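Local coordinates for peptide chain release factor RF2 (Thermus thermophilus, PDB 2IHR), which directs termination of translation at the stop codons UGA and UAA, carrying a GGQ motif for peptide hydrolysis into the peptidyl-transferase centre of the ribosome, at residues I211-L222 / L276-E285. Numbering follows the deposited sequence.
Sequences IPEVDEEVEVVL and LKILKARLYE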
loop_
_atom_site.group_PDB
_atom_site.type_symbol
_atom_site.label_atom_id
_atom_site.label_comp_id
_atom_site.label_asym_id
_atom_site.label_seq_id
_atom_site.Cartn_x
_atom_site.Cartn_y
_atom_site.Cartn_z
ATOM N N ILE A 211 1.778 -6.141 -2.151
ATOM C CA ILE A 211 3.244 -6.228 -2.099
ATOM C C ILE A 211 3.736 -5.118 -3.055
ATOM O O ILE A 211 3.000 -4.671 -3.929
ATOM C CB ILE A 211 3.722 -7.567 -2.615
ATOM C CG1 ILE A 211 3.443 -7.635 -4.120
ATOM C CG2 ILE A 211 3.079 -8.715 -1.787
ATOM C CD1 ILE A 211 3.740 -8.938 -4.743
ATOM N N PRO A 212 4.978 -4.657 -2.922
ATOM C CA PRO A 212 5.313 -3.591 -3.894
ATOM C C PRO A 212 5.987 -3.993 -5.204
ATOM O O PRO A 212 6.801 -4.936 -5.215
ATOM C CB PRO A 212 6.227 -2.667 -3.095
ATOM C CG PRO A 212 7.005 -3.636 -2.254
ATOM C CD PRO A 212 5.951 -4.703 -1.810
ATOM N N GLU A 213 5.639 -3.279 -6.291
ATOM C CA GLU A 213 6.277 -3.476 -7.604
ATOM C C GLU A 213 7.567 -2.651 -7.559
ATOM O O GLU A 213 7.579 -1.428 -7.791
ATOM C CB GLU A 213 5.437 -2.970 -8.776
ATOM C CG GLU A 213 6.321 -2.330 -9.865
ATOM C CD GLU A 213 5.600 -2.065 -11.170
ATOM O OE1 GLU A 213 5.193 -0.894 -11.428
ATOM O OE2 GLU A 213 5.451 -3.051 -11.936
ATOM N N VAL A 214 8.647 -3.350 -7.244
ATOM C CA VAL A 214 9.991 -2.806 -7.119
ATOM C C VAL A 214 10.697 -2.440 -8.439
ATOM O O VAL A 214 10.092 -2.454 -9.529
ATOM C CB VAL A 214 10.838 -3.804 -6.375
ATOM C CG1 VAL A 214 10.224 -4.097 -4.993
ATOM C CG2 VAL A 214 10.882 -5.063 -7.171
ATOM N N ASP A 215 11.996 -2.186 -8.343
ATOM C CA ASP A 215 12.745 -1.719 -9.495
ATOM C C ASP A 215 13.508 -2.632 -10.439
ATOM O O ASP A 215 14.441 -2.176 -11.099
ATOM C CB ASP A 215 13.657 -0.577 -9.036
ATOM C CG ASP A 215 13.846 -0.545 -7.519
ATOM O OD1 ASP A 215 13.105 -1.219 -6.757
ATOM O OD2 ASP A 215 14.740 0.189 -7.069
ATOM N N GLU A 216 13.105 -3.896 -10.519
ATOM C CA GLU A 216 13.698 -4.882 -11.429
ATOM C C GLU A 216 15.212 -5.024 -11.471
ATOM O O GLU A 216 15.726 -5.999 -12.024
ATOM C CB GLU A 216 13.160 -4.640 -12.857
ATOM C CG GLU A 216 13.597 -3.356 -13.546
ATOM C CD GLU A 216 12.952 -3.169 -14.907
ATOM O OE1 GLU A 216 12.143 -2.223 -15.081
ATOM O OE2 GLU A 216 13.253 -3.980 -15.802
ATOM N N GLU A 217 15.903 -4.021 -10.940
ATOM C CA GLU A 217 17.354 -4.003 -10.877
ATOM C C GLU A 217 17.643 -4.748 -9.596
ATOM O O GLU A 217 18.610 -5.528 -9.502
ATOM C CB GLU A 217 17.907 -2.576 -10.744
ATOM C CG GLU A 217 18.042 -1.830 -12.054
ATOM C CD GLU A 217 16.713 -1.289 -12.568
ATOM O OE1 GLU A 217 16.196 -1.787 -13.594
ATOM O OE2 GLU A 217 16.184 -0.354 -11.938
ATOM N N VAL A 218 16.796 -4.505 -8.606
ATOM C CA VAL A 218 16.945 -5.141 -7.312
ATOM C C VAL A 218 16.295 -6.516 -7.318
ATOM O O VAL A 218 16.386 -7.268 -6.345
ATOM C CB VAL A 218 16.327 -4.264 -6.232
ATOM C CG1 VAL A 218 16.407 -4.955 -4.883
ATOM C CG2 VAL A 218 17.069 -2.921 -6.192
ATOM N N GLU A 219 15.650 -6.833 -8.440
ATOM C CA GLU A 219 14.963 -8.112 -8.630
ATOM C C GLU A 219 15.875 -9.102 -9.344
ATOM O O GLU A 219 16.720 -8.703 -10.154
ATOM C CB GLU A 219 13.690 -7.933 -9.473
ATOM C CG GLU A 219 12.554 -7.222 -8.772
ATOM C CD GLU A 219 11.336 -7.017 -9.666
ATOM O OE1 GLU A 219 11.479 -6.397 -10.740
ATOM O OE2 GLU A 219 10.230 -7.467 -9.290
ATOM N N VAL A 220 15.693 -10.389 -9.045
ATOM C CA VAL A 220 16.482 -11.442 -9.675
ATOM C C VAL A 220 16.304 -11.417 -11.186
ATOM O O VAL A 220 15.563 -10.588 -11.737
ATOM C CB VAL A 220 16.084 -12.854 -9.180
ATOM C CG1 VAL A 220 16.903 -13.227 -7.966
ATOM C CG2 VAL A 220 14.602 -12.899 -8.861
ATOM N N VAL A 221 17.005 -12.332 -11.849
ATOM C CA VAL A 221 16.951 -12.454 -13.299
ATOM C C VAL A 221 16.413 -13.840 -13.608
ATOM O O VAL A 221 16.709 -14.818 -12.915
ATOM C CB VAL A 221 18.334 -12.281 -13.924
ATOM C CG1 VAL A 221 18.187 -11.669 -15.296
ATOM C CG2 VAL A 221 19.219 -11.412 -13.017
ATOM N N LEU A 222 15.621 -13.931 -14.659
ATOM C CA LEU A 222 15.015 -15.213 -14.959
ATOM C C LEU A 222 15.577 -16.053 -16.097
ATOM O O LEU A 222 15.881 -15.563 -17.204
ATOM C CB LEU A 222 13.502 -15.024 -15.152
ATOM C CG LEU A 222 12.650 -14.600 -13.945
ATOM C CD1 LEU A 222 11.229 -14.282 -14.424
ATOM C CD2 LEU A 222 12.658 -15.703 -12.866
ATOM N N LEU A 276 5.626 -11.054 -16.049
ATOM C CA LEU A 276 6.985 -11.273 -15.558
ATOM C C LEU A 276 7.425 -10.212 -14.569
ATOM O O LEU A 276 8.245 -10.478 -13.685
ATOM C CB LEU A 276 7.962 -11.307 -16.745
ATOM C CG LEU A 276 7.960 -12.480 -17.739
ATOM C CD1 LEU A 276 8.823 -12.082 -18.912
ATOM C CD2 LEU A 276 8.499 -13.772 -17.093
ATOM N N LYS A 277 6.885 -9.003 -14.740
ATOM C CA LYS A 277 7.194 -7.875 -13.874
ATOM C C LYS A 277 6.535 -8.159 -12.518
ATOM O O LYS A 277 7.143 -7.926 -11.464
ATOM C CB LYS A 277 6.676 -6.572 -14.496
ATOM C CG LYS A 277 7.732 -5.470 -14.469
ATOM C CD LYS A 277 7.213 -4.146 -14.999
ATOM C CE LYS A 277 6.897 -4.243 -16.466
ATOM N NZ LYS A 277 6.977 -2.905 -17.096
ATOM N N ILE A 278 5.302 -8.673 -12.555
ATOM C CA ILE A 278 4.597 -9.059 -11.330
ATOM C C ILE A 278 5.326 -10.251 -10.711
ATOM O O ILE A 278 5.771 -10.181 -9.565
ATOM C CB ILE A 278 3.088 -9.488 -11.555
ATOM C CG1 ILE A 278 2.148 -8.269 -11.568
ATOM C CG2 ILE A 278 2.613 -10.328 -10.361
ATOM C CD1 ILE A 278 2.180 -7.423 -12.779
ATOM N N LEU A 279 5.461 -11.332 -11.476
ATOM C CA LEU A 279 6.131 -12.540 -10.999
ATOM C C LEU A 279 7.436 -12.253 -10.277
ATOM O O LEU A 279 7.715 -12.789 -9.188
ATOM C CB LEU A 279 6.418 -13.491 -12.160
ATOM C CG LEU A 279 6.785 -14.941 -11.790
ATOM C CD1 LEU A 279 8.174 -15.274 -12.321
ATOM C CD2 LEU A 279 6.712 -15.163 -10.272
ATOM N N LYS A 280 8.242 -11.408 -10.886
ATOM C CA LYS A 280 9.516 -11.093 -10.285
ATOM C C LYS A 280 9.296 -10.566 -8.867
ATOM O O LYS A 280 9.908 -11.046 -7.893
ATOM C CB LYS A 280 10.273 -10.075 -11.161
ATOM C CG LYS A 280 11.216 -10.695 -12.236
ATOM C CD LYS A 280 11.591 -9.670 -13.312
ATOM C CE LYS A 280 12.918 -9.949 -13.971
ATOM N NZ LYS A 280 13.962 -8.958 -13.559
ATOM N N ALA A 281 8.393 -9.595 -8.763
ATOM C CA ALA A 281 8.048 -8.951 -7.496
ATOM C C ALA A 281 7.479 -9.880 -6.420
ATOM O O ALA A 281 7.584 -9.597 -5.229
ATOM C CB ALA A 281 7.088 -7.863 -7.763
ATOM N N ARG A 282 6.851 -10.969 -6.842
ATOM C CA ARG A 282 6.299 -11.927 -5.900
ATOM C C ARG A 282 7.402 -12.814 -5.322
ATOM O O ARG A 282 7.328 -13.267 -4.184
ATOM C CB ARG A 282 5.248 -12.773 -6.595
ATOM C CG ARG A 282 3.992 -12.001 -6.950
ATOM C CD ARG A 282 2.911 -12.932 -7.416
ATOM N NE ARG A 282 2.794 -13.965 -6.415
ATOM C CZ ARG A 282 2.131 -15.101 -6.576
ATOM N NH1 ARG A 282 1.492 -15.394 -7.710
ATOM N NH2 ARG A 282 2.111 -15.947 -5.561
ATOM N N LEU A 283 8.425 -13.059 -6.134
ATOM C CA LEU A 283 9.561 -13.859 -5.719
ATOM C C LEU A 283 10.345 -12.997 -4.747
ATOM O O LEU A 283 10.811 -13.465 -3.712
ATOM C CB LEU A 283 10.410 -14.196 -6.940
ATOM C CG LEU A 283 9.753 -15.161 -7.934
ATOM C CD1 LEU A 283 10.472 -15.153 -9.283
ATOM C CD2 LEU A 283 9.755 -16.552 -7.296
ATOM N N TYR A 284 10.479 -11.725 -5.094
ATOM C CA TYR A 284 11.172 -10.756 -4.260
ATOM C C TYR A 284 10.536 -10.697 -2.865
ATOM O O TYR A 284 11.197 -10.465 -1.852
ATOM C CB TYR A 284 11.059 -9.379 -4.895
ATOM C CG TYR A 284 11.755 -8.318 -4.100
ATOM C CD1 TYR A 284 13.148 -8.208 -4.109
ATOM C CD2 TYR A 284 11.037 -7.417 -3.337
ATOM C CE1 TYR A 284 13.806 -7.212 -3.377
ATOM C CE2 TYR A 284 11.690 -6.416 -2.595
ATOM C CZ TYR A 284 13.068 -6.323 -2.631
ATOM O OH TYR A 284 13.688 -5.311 -1.974
ATOM N N GLU A 285 9.222 -10.876 -2.859
ATOM C CA GLU A 285 8.421 -10.862 -1.661
ATOM C C GLU A 285 8.633 -12.200 -0.988
ATOM O O GLU A 285 8.813 -12.245 0.223
ATOM C CB GLU A 285 6.947 -10.644 -2.039
ATOM C CG GLU A 285 5.902 -10.920 -0.945
ATOM C CD GLU A 285 6.082 -10.078 0.312
ATOM O OE1 GLU A 285 6.889 -9.111 0.275
ATOM O OE2 GLU A 285 5.405 -10.391 1.326
#
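Tyr284 sets its CG anti to the backbone N (chi1 -180°), which swings the ring out from the helix into the bend of 214-219; there CG1 of Val214 meets Tyr284 CE2 at 3.6 Å and CG1 of Val218 meets its CE1 at 3.8 Å, both obliquely. Lys280 runs out nearly extended and turns at its last torsion (chi4 -109°), bringing NZ 2.9 Å from Val220 O, almost in line with the carbonyl (C=O...N angle 168°). This is the one hydrogen bond between the segments. Exchanging Lys280 for a methionine would probably leave the Val220 carbonyl without its helix donor and the loop less firmly held. Glu219 OE2 comes 2.9 Å from Ala281 N, at an angle too poor for a hydrogen bond, and lies against Lys280 CB. Farther along, CD1 of Leu222 touches Leu279 CD1 at 3.8 Å and also reaches CD2 of Leu276. At the other end, Ile211 lays CG2 on Glu285 CG (3.7 Å) and CD1 on Arg282 CG, while the Glu285 carboxylate pairs with Arg288. Helix 268-294 lies between two sheets here: Ala281 meets strand 115-122, backbone-bonded to the end of strand 201-213 through Ile211 and Glu213, whereas Leu279 and Leu283 pack on strands 258-262 and 248-253.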